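Local coordinates for protein internalin (Listeria monocytogenes serotype 4b, PDB 4FMZ) that belongs to the leucine-rich-repeat internalins and probably acts in bacterial adhesion to, or invasion of, host cells, at residues Pro9-Ile12 with Asn13-Phe16; Asp36-Thr39 with Gln40-Glu44; Thr215-Ala218 with Asn219-Arg222; Glu302-Glu305 with Val306-Gly309. All coordinates share one frame; numbering follows the deposited sequence.

Interaction 1: Pro9-Ile12 with Asn13-Phe16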
loop_
_atom_site.group_PDB
_atom_site.type_symbol
_atom_site.label_atom_id
_atom_site.label_comp_id
_atom_site.label_asym_id
_atom_site.label_seq_id
_atom_site.Cartn_x
_atom_site.Cartn_y
_atom_site.Cartn_z
ATOM N N PRO A 9 18.037 -23.189 32.582
ATOM C CA PRO A 9 18.253 -23.633 31.190
ATOM C C PRO A 9 17.411 -24.846 30.838
ATOM O O PRO A 9 17.080 -25.646 31.713
ATOM C CB PRO A 9 19.756 -23.948 31.150
ATOM C CG PRO A 9 20.097 -24.323 32.552
ATOM C CD PRO A 9 19.192 -23.516 33.440
ATOM N N ALA A 10 17.025 -24.955 29.568
ATOM C CA ALA A 10 16.185 -26.053 29.130
ATOM C C ALA A 10 16.357 -26.324 27.634
ATOM O O ALA A 10 16.774 -25.420 26.904
ATOM C CB ALA A 10 14.719 -25.741 29.442
ATOM N N PRO A 11 16.042 -27.548 27.156
ATOM C CA PRO A 11 16.123 -27.813 25.704
ATOM C C PRO A 11 15.224 -26.872 24.896
ATOM O O PRO A 11 14.132 -26.509 25.354
ATOM C CB PRO A 11 15.642 -29.264 25.586
ATOM C CG PRO A 11 15.911 -29.862 26.943
ATOM C CD PRO A 11 15.574 -28.743 27.886
ATOM N N ILE A 12 15.698 -26.454 23.708
ATOM C CA ILE A 12 14.941 -25.582 22.796
ATOM C C ILE A 12 13.519 -26.141 22.579
ATOM O O ILE A 12 12.557 -25.374 22.673
ATOM C CB ILE A 12 15.674 -25.377 21.421
ATOM C CG1 ILE A 12 17.006 -24.634 21.592
ATOM C CG2 ILE A 12 14.774 -24.633 20.397
ATOM C CD1 ILE A 12 17.985 -24.686 20.408
ATOM N N ASN A 13 13.386 -27.457 22.319
ATOM C CA ASN A 13 12.079 -28.047 22.023
ATOM C C ASN A 13 11.190 -28.241 23.285
ATOM O O ASN A 13 10.039 -28.665 23.151
ATOM C CB ASN A 13 12.208 -29.339 21.224
ATOM C CG ASN A 13 12.866 -30.476 21.965
ATOM O OD1 ASN A 13 13.442 -30.316 23.044
ATOM N ND2 ASN A 13 12.801 -31.652 21.378
ATOM N N GLN A 14 11.721 -27.926 24.492
ATOM C CA GLN A 14 10.942 -27.912 25.738
ATOM C C GLN A 14 10.280 -26.540 25.895
ATOM O O GLN A 14 9.162 -26.441 26.415
ATOM C CB GLN A 14 11.811 -28.217 26.971
ATOM C CG GLN A 14 11.062 -28.138 28.312
ATOM C CD GLN A 14 11.961 -28.342 29.512
ATOM O OE1 GLN A 14 12.671 -29.343 29.625
ATOM N NE2 GLN A 14 11.913 -27.423 30.461
ATOM N N ILE A 15 11.015 -25.480 25.515
ATOM C CA ILE A 15 10.592 -24.085 25.652
ATOM C C ILE A 15 9.687 -23.696 24.474
ATOM O O ILE A 15 8.685 -23.006 24.678
ATOM C CB ILE A 15 11.844 -23.154 25.772
ATOM C CG1 ILE A 15 12.739 -23.497 26.999
ATOM C CG2 ILE A 15 11.458 -21.676 25.750
ATOM C CD1 ILE A 15 12.095 -23.263 28.474
ATOM N N PHE A 16 10.050 -24.129 23.261
ATOM C CA PHE A 16 9.333 -23.821 22.015
ATOM C C PHE A 16 8.656 -25.093 21.505
ATOM O O PHE A 16 9.271 -25.848 20.761
ATOM C CB PHE A 16 10.308 -23.230 20.971
ATOM C CG PHE A 16 11.003 -21.971 21.435
ATOM C CD1 PHE A 16 10.433 -20.725 21.221
ATOM C CD2 PHE A 16 12.220 -22.035 22.108
ATOM C CE1 PHE A 16 11.076 -19.566 21.651
ATOM C CE2 PHE A 16 12.856 -20.872 22.545
ATOM C CZ PHE A 16 12.265 -19.651 22.338
#
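Gln14 turns its CG opposite its own backbone N (chi1 177°) and runs straight from there, which carries its terminal amide back to Ala10 and Pro11, the residues leading into the helix. The two branches of the amide make separate contacts: OE1 rests 3.4 Å from Pro11 CD, and NE2 lies 3.4 Å from Ala10 CB. Ile15 reaches the same methyl from another direction, with its CD1 3.7 Å from Ala10 CB, and the methyl thus meets two consecutive residues of the helical turn.

Pro11, at the N-cap position, supplies a carbonyl shared by two amides. Gln14 N donates to Pro11 O at 2.9 Å from well above the carbonyl plane, while Ile15 N, at 3.3 Å from Pro11 O, approaches almost head-on. One residue further, Phe16 N binds Ile12 O at 2.9 Å in a nearly straight bond (162° at the hydrogen). That oxygen also sits in the plane of the Phe16 ring, at its edge, 3.4 Å from Phe16 CD2. Ile12 CG2 packs on the same ring carbon, and both side chains touch helix 19-29, Phe16 at Leu21 and Ile25, Ile12 at Ala22 and Ile25. Strand 10-11 running directly into the short helix 12-15, with proline at the N-cap position, is here part of the N-terminal internalin cap, a small, mainly helical unit whose sequence family is grouped with the EF hands.

Interaction 2: Asp36-Thr39 with Gln40-Glu44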
loop_
_atom_site.group_PDB
_atom_site.type_symbol
_atom_site.label_atom_id
_atom_site.label_comp_id
_atom_site.label_asym_id
_atom_site.label_seq_id
_atom_site.Cartn_x
_atom_site.Cartn_y
_atom_site.Cartn_z
ATOM N N ASP A 36 18.934 -29.459 21.969
ATOM C CA ASP A 36 20.022 -28.784 22.684
ATOM C C ASP A 36 19.506 -27.781 23.710
ATOM O O ASP A 36 18.529 -27.067 23.460
ATOM C CB ASP A 36 20.970 -28.063 21.708
ATOM C CG ASP A 36 21.815 -28.976 20.845
ATOM O OD1 ASP A 36 21.899 -30.190 21.157
ATOM O OD2 ASP A 36 22.427 -28.475 19.882
ATOM N N VAL A 37 20.190 -27.727 24.865
ATOM C CA VAL A 37 19.846 -26.819 25.954
ATOM C C VAL A 37 20.231 -25.393 25.588
ATOM O O VAL A 37 21.283 -25.164 24.989
ATOM C CB VAL A 37 20.521 -27.283 27.274
ATOM C CG1 VAL A 37 20.626 -26.155 28.300
ATOM C CG2 VAL A 37 19.747 -28.431 27.868
ATOM N N VAL A 38 19.361 -24.443 25.941
ATOM C CA VAL A 38 19.638 -23.020 25.797
ATOM C C VAL A 38 19.519 -22.380 27.166
ATOM O O VAL A 38 18.701 -22.805 27.982
ATOM C CB VAL A 38 18.822 -22.278 24.722
ATOM C CG1 VAL A 38 19.332 -22.639 23.331
ATOM C CG2 VAL A 38 17.313 -22.533 24.850
ATOM N N THR A 39 20.372 -21.395 27.432
ATOM C CA THR A 39 20.367 -20.658 28.693
ATOM C C THR A 39 19.539 -19.381 28.536
ATOM O O THR A 39 19.223 -18.977 27.414
ATOM C CB THR A 39 21.806 -20.321 29.131
ATOM O OG1 THR A 39 22.389 -19.444 28.166
ATOM C CG2 THR A 39 22.680 -21.558 29.316
ATOM N N GLN A 40 19.234 -18.721 29.664
ATOM C CA GLN A 40 18.520 -17.454 29.678
ATOM C C GLN A 40 19.343 -16.407 28.921
ATOM O O GLN A 40 18.783 -15.627 28.154
ATOM C CB GLN A 40 18.282 -17.021 31.132
ATOM C CG GLN A 40 17.449 -15.738 31.260
ATOM C CD GLN A 40 17.275 -15.309 32.682
ATOM O OE1 GLN A 40 17.236 -16.120 33.603
ATOM N NE2 GLN A 40 17.122 -14.018 32.889
ATOM N N GLU A 41 20.681 -16.425 29.132
ATOM C CA GLU A 41 21.650 -15.527 28.510
ATOM C C GLU A 41 21.605 -15.650 26.988
ATOM O O GLU A 41 21.607 -14.626 26.314
ATOM C CB GLU A 41 23.067 -15.805 29.043
ATOM C CG GLU A 41 24.127 -14.848 28.522
ATOM C CD GLU A 41 25.494 -14.976 29.162
ATOM O OE1 GLU A 41 25.617 -14.667 30.369
ATOM O OE2 GLU A 41 26.455 -15.336 28.445
ATOM N N GLU A 42 21.543 -16.891 26.448
ATOM C CA GLU A 42 21.481 -17.123 25.007
ATOM C C GLU A 42 20.155 -16.638 24.413
ATOM O O GLU A 42 20.156 -16.040 23.330
ATOM C CB GLU A 42 21.690 -18.607 24.685
ATOM C CG GLU A 42 23.124 -19.064 24.890
ATOM C CD GLU A 42 23.344 -20.556 24.740
ATOM O OE1 GLU A 42 22.468 -21.340 25.177
ATOM O OE2 GLU A 42 24.393 -20.942 24.179
ATOM N N LEU A 43 19.030 -16.860 25.124
ATOM C CA LEU A 43 17.720 -16.410 24.639
ATOM C C LEU A 43 17.616 -14.888 24.679
ATOM O O LEU A 43 17.043 -14.289 23.768
ATOM C CB LEU A 43 16.558 -17.054 25.418
ATOM C CG LEU A 43 16.395 -18.562 25.216
ATOM C CD1 LEU A 43 15.354 -19.116 26.151
ATOM C CD2 LEU A 43 16.057 -18.923 23.764
ATOM N N GLU A 44 18.248 -14.261 25.696
ATOM C CA GLU A 44 18.270 -12.804 25.831
ATOM C C GLU A 44 19.250 -12.143 24.830
ATOM O O GLU A 44 19.251 -10.920 24.713
ATOM C CB GLU A 44 18.616 -12.407 27.261
ATOM C CG GLU A 44 17.464 -12.627 28.228
ATOM C CD GLU A 44 17.794 -12.389 29.692
ATOM O OE1 GLU A 44 18.978 -12.138 30.025
ATOM O OE2 GLU A 44 16.859 -12.474 30.517
HETATM O O HOH W 1 23.418 -23.810 26.066
#
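A water bridges Val37 and Glu42, donating to Val37 O at 2.7 Å and to Glu42 OE1 at 2.8 Å. Val38, next along the strand, turns its apolar side chain to the helix: its CG2 lies 4.0 Å from Leu43 CD2, the two side chains crossing at about a right angle, while Leu29 of helix 19-29 also touches Val38.

Thr39 follows the strand and occupies the N-cap of helix 40-43. Its OG1 stands between the backbone N and carbonyl carbon (chi1 64°), where it accepts from Glu42 N at 3.2 Å. In return Thr39 N donates to Glu42 OE1 at 3.1 Å, meeting the anti side of the oxygen slightly out of the carboxylate plane. These reciprocal bonds form a capping box. Thr39 O then receives Leu43 N at 3.1 Å, the first regular helical bond.

The carboxylate of Glu42 is therefore fixed through both oxygens: OE1 takes the Thr39 amide and the water, and OE2 forms a salt bridge with Lys31. Such a set of donors, together with the start of a helix, would be expected to favour the ionised form and to hold the group's rotation.

Interaction 3: Thr215-Ala218 with Asn219-Arg222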
loop_
_atom_site.group_PDB
_atom_site.type_symbol
_atom_site.label_atom_id
_atom_site.label_comp_id
_atom_site.label_asym_id
_atom_site.label_seq_id
_atom_site.Cartn_x
_atom_site.Cartn_y
_atom_site.Cartn_z
ATOM N N THR A 215 -11.939 16.566 -4.932
ATOM C CA THR A 215 -11.633 17.907 -4.417
ATOM C C THR A 215 -10.518 17.857 -3.313
ATOM O O THR A 215 -9.566 18.636 -3.446
ATOM C CB THR A 215 -12.910 18.600 -3.906
ATOM O OG1 THR A 215 -13.751 18.848 -5.031
ATOM C CG2 THR A 215 -12.639 19.914 -3.195
ATOM N N PRO A 216 -10.535 16.932 -2.301
ATOM C CA PRO A 216 -9.463 16.947 -1.277
ATOM C C PRO A 216 -8.039 16.769 -1.815
ATOM O O PRO A 216 -7.098 17.212 -1.160
ATOM C CB PRO A 216 -9.827 15.777 -0.357
ATOM C CG PRO A 216 -10.755 14.947 -1.150
ATOM C CD PRO A 216 -11.554 15.922 -1.945
ATOM N N VAL A 217 -7.881 16.166 -3.003
ATOM C CA VAL A 217 -6.572 15.899 -3.618
ATOM C C VAL A 217 -5.860 17.243 -3.978
ATOM O O VAL A 217 -4.628 17.285 -3.959
ATOM C CB VAL A 217 -6.697 14.923 -4.827
ATOM C CG1 VAL A 217 -5.349 14.650 -5.475
ATOM C CG2 VAL A 217 -7.353 13.610 -4.397
ATOM N N ALA A 218 -6.620 18.333 -4.216
ATOM C CA ALA A 218 -6.051 19.658 -4.481
ATOM C C ALA A 218 -5.164 20.136 -3.304
ATOM O O ALA A 218 -4.231 20.897 -3.524
ATOM C CB ALA A 218 -7.157 20.676 -4.755
ATOM N N ASN A 219 -5.426 19.653 -2.075
ATOM C CA ASN A 219 -4.637 19.995 -0.874
ATOM C C ASN A 219 -3.291 19.277 -0.837
ATOM O O ASN A 219 -2.366 19.744 -0.175
ATOM C CB ASN A 219 -5.403 19.648 0.392
ATOM C CG ASN A 219 -6.682 20.418 0.565
ATOM O OD1 ASN A 219 -6.703 21.505 1.122
ATOM N ND2 ASN A 219 -7.770 19.882 0.054
HETATM N N MSE A 220 -3.192 18.121 -1.518
HETATM C CA MSE A 220 -1.980 17.289 -1.555
HETATM C C MSE A 220 -1.043 17.875 -2.621
HETATM O O MSE A 220 -0.762 17.235 -3.622
HETATM C CB MSE A 220 -2.346 15.820 -1.851
HETATM C CG MSE A 220 -3.403 15.237 -0.918
HETATM SE SE MSE A 220 -3.942 13.603 -1.706
HETATM C CE MSE A 220 -5.370 12.995 -0.353
ATOM N N THR A 221 -0.582 19.122 -2.395
ATOM C CA THR A 221 0.195 19.930 -3.339
ATOM C C THR A 221 1.532 19.288 -3.768
ATOM O O THR A 221 2.030 19.628 -4.838
ATOM C CB THR A 221 0.425 21.348 -2.801
ATOM O OG1 THR A 221 1.284 21.292 -1.667
ATOM C CG2 THR A 221 -0.883 22.097 -2.485
ATOM N N ARG A 222 2.107 18.382 -2.972
ATOM C CA ARG A 222 3.367 17.766 -3.382
ATOM C C ARG A 222 3.156 16.381 -4.000
ATOM O O ARG A 222 4.147 15.678 -4.218
ATOM C CB ARG A 222 4.362 17.690 -2.212
ATOM C CG ARG A 222 4.834 19.052 -1.672
ATOM C CD ARG A 222 5.362 20.007 -2.736
ATOM N NE ARG A 222 6.686 19.625 -3.235
ATOM C CZ ARG A 222 7.330 20.264 -4.209
ATOM N NH1 ARG A 222 6.770 21.302 -4.819
ATOM N NH2 ARG A 222 8.531 19.854 -4.598
#
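Pro216 O is gripped by both nitrogens of Asn219: the side-chain ND2 at 3.0 Å and the backbone N at 3.1 Å from that oxygen. This happens in the connection between strands 203-205 and 225-227 of the leucine-rich-repeat solenoid, in a turn of helical backbone angles on its convex side. The two donors arrive from the same face of the Pro216 carbonyl, above its plane, and the oxygen lies within the amide plane of Asn219. The torsion chi1 of -63° sets Asn219 CG beside its own backbone N, which folds the amide back over the turn and lets one residue double the bond.

The next amide continues the same spacing. Met220 N, of a selenomethionine, donates to Val217 O at 3.0 Å, also from above the carbonyl plane. Each of these backbone bonds reaches back three residues, so the turn is tight, and it ends as Met220 becomes the centre of an inverse gamma turn. That turn is closed by a weak bond of 2.9 Å from Thr221 N to Asn219 O.

The side chain of Asn219 touches Ala196, and the buried Val217 touches Leu223. The long, extended side chain of Met220 crosses Val217 at a slant, its SE atom 4.0 Å from Val217 CA and 4.2 Å from Val217 CG1.

Interaction 4: Glu302-Glu305 with Val306-Gly309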
loop_
_atom_site.group_PDB
_atom_site.type_symbol
_atom_site.label_atom_id
_atom_site.label_comp_id
_atom_site.label_asym_id
_atom_site.label_seq_id
_atom_site.Cartn_x
_atom_site.Cartn_y
_atom_site.Cartn_z
ATOM N N GLU A 302 -9.031 13.374 -36.199
ATOM C CA GLU A 302 -8.603 14.750 -35.943
ATOM C C GLU A 302 -7.787 14.884 -34.645
ATOM O O GLU A 302 -7.170 15.929 -34.421
ATOM C CB GLU A 302 -9.827 15.696 -35.891
ATOM C CG GLU A 302 -10.730 15.522 -34.669
ATOM C CD GLU A 302 -11.727 14.377 -34.651
ATOM O OE1 GLU A 302 -11.730 13.540 -35.587
ATOM O OE2 GLU A 302 -12.520 14.323 -33.684
ATOM N N ASP A 303 -7.784 13.852 -33.790
ATOM C CA ASP A 303 -7.072 13.912 -32.518
ATOM C C ASP A 303 -5.704 13.295 -32.584
ATOM O O ASP A 303 -5.003 13.280 -31.570
ATOM C CB ASP A 303 -7.894 13.167 -31.444
ATOM C CG ASP A 303 -9.321 13.659 -31.316
ATOM O OD1 ASP A 303 -9.519 14.890 -31.146
ATOM O OD2 ASP A 303 -10.240 12.820 -31.389
HETATM N N MSE A 304 -5.318 12.763 -33.750
HETATM C CA MSE A 304 -4.067 12.035 -33.877
HETATM C C MSE A 304 -2.839 12.924 -34.033
HETATM O O MSE A 304 -1.761 12.558 -33.536
HETATM C CB MSE A 304 -4.167 11.042 -35.023
HETATM C CG MSE A 304 -3.714 9.677 -34.618
HETATM SE SE MSE A 304 -4.832 8.560 -33.420
HETATM C CE MSE A 304 -5.661 9.766 -32.172
ATOM N N GLU A 305 -2.997 14.083 -34.669
ATOM C CA GLU A 305 -1.909 15.044 -34.898
ATOM C C GLU A 305 -1.212 15.449 -33.592
ATOM O O GLU A 305 0.018 15.522 -33.567
ATOM C CB GLU A 305 -2.450 16.291 -35.622
ATOM C CG GLU A 305 -1.387 17.102 -36.345
ATOM C CD GLU A 305 -1.896 18.392 -36.960
ATOM O OE1 GLU A 305 -2.634 18.327 -37.972
ATOM O OE2 GLU A 305 -1.551 19.474 -36.433
ATOM N N VAL A 306 -1.986 15.689 -32.513
ATOM C CA VAL A 306 -1.422 16.087 -31.216
ATOM C C VAL A 306 -0.598 14.911 -30.617
ATOM O O VAL A 306 0.503 15.152 -30.104
ATOM C CB VAL A 306 -2.480 16.671 -30.220
ATOM C CG1 VAL A 306 -3.571 15.666 -29.860
ATOM C CG2 VAL A 306 -1.808 17.208 -28.960
ATOM N N ILE A 307 -1.084 13.655 -30.745
ATOM C CA ILE A 307 -0.353 12.492 -30.205
ATOM C C ILE A 307 0.968 12.302 -30.960
ATOM O O ILE A 307 1.971 11.973 -30.339
ATOM C CB ILE A 307 -1.189 11.180 -30.177
ATOM C CG1 ILE A 307 -2.504 11.388 -29.401
ATOM C CG2 ILE A 307 -0.375 10.046 -29.542
ATOM C CD1 ILE A 307 -3.453 10.218 -29.392
ATOM N N GLY A 308 0.965 12.543 -32.269
ATOM C CA GLY A 308 2.164 12.452 -33.097
ATOM C C GLY A 308 3.309 13.351 -32.664
ATOM O O GLY A 308 4.465 13.044 -32.956
ATOM N N GLY A 309 2.990 14.447 -31.955
ATOM C CA GLY A 309 3.973 15.389 -31.427
ATOM C C GLY A 309 4.659 14.927 -30.154
ATOM O O GLY A 309 5.731 15.437 -29.814
HETATM O O HOH W 2 -4.814 16.520 -33.091
#
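Met304 and Ile307 lie side by side, pointing the same way into the interior of the repeat, with Met304 CE 3.6 Å from Ile307 CD1. Met304, a selenomethionine, is modelled in two conformers, so this distance describes one of them and is correspondingly tentative. In that conformer its chain bends at both chi2 and chi3, which brings the terminal methyl alongside the isoleucine. Leu329 touches both side chains, while Ile323 packs on Met304 and Ile280 on Ile307.

Val306 is oriented differently. Its CG1 is lodged between the backbone N and the carbonyl carbon (chi1 62°), and this turns the methyl back over the preceding turn, 3.3 Å from Asp303 O. Ile307 CG1 approaches the same oxygen at 3.8 Å, so the carbonyl of Asp303 faces two aliphatic groups. The carboxylate of Asp303 is engaged with the chain just before: its OD2 accepts from Gly300 N.

The backbone joins these residues in a short, weakly bonded helix, 304-308, set between strands 291-293 and 315-317 of the repeat fold. Gly308 N donates to Met304 O at 3.0 Å with good linearity (158° at the hydrogen). Two residues earlier in the chain, where an alpha-helix would pair Val306 N with Glu302 O, a water intervenes, accepting from Val306 N at 3.0 Å and donating to Glu302 O at 2.8 Å. The buried side of the helix is thus apolar, whereas solvent takes part in the backbone bonding where the 3-10 segment 302-303 passes into the helix.

Interactions 1 and 2 are direct neighbours, their centres 9 Å apart. The antiparallel pairing of strands 10-11 and 37-38, with the flanking residues, joins them: Ile12 N lies 2.9 Å from Asp36 O, a probable hydrogen bond. A second probable bond, also 2.9 Å, runs from Val38 N to Ala10 O, and Ile12 CG1 packs on Val38 CG1 at 3.5 Å. Both belong to the N-terminal cap. Interactions 3 and 4 lie further along the curved repeat solenoid, about 30 Å apart between centres. From interaction 1 the centres are about 55 Å away for interaction 3 and 72 Å for interaction 4, with no touch between them. A 1,2-ethanediol, probably from crystallisation, lies about 6 Å from the Met304 side chain.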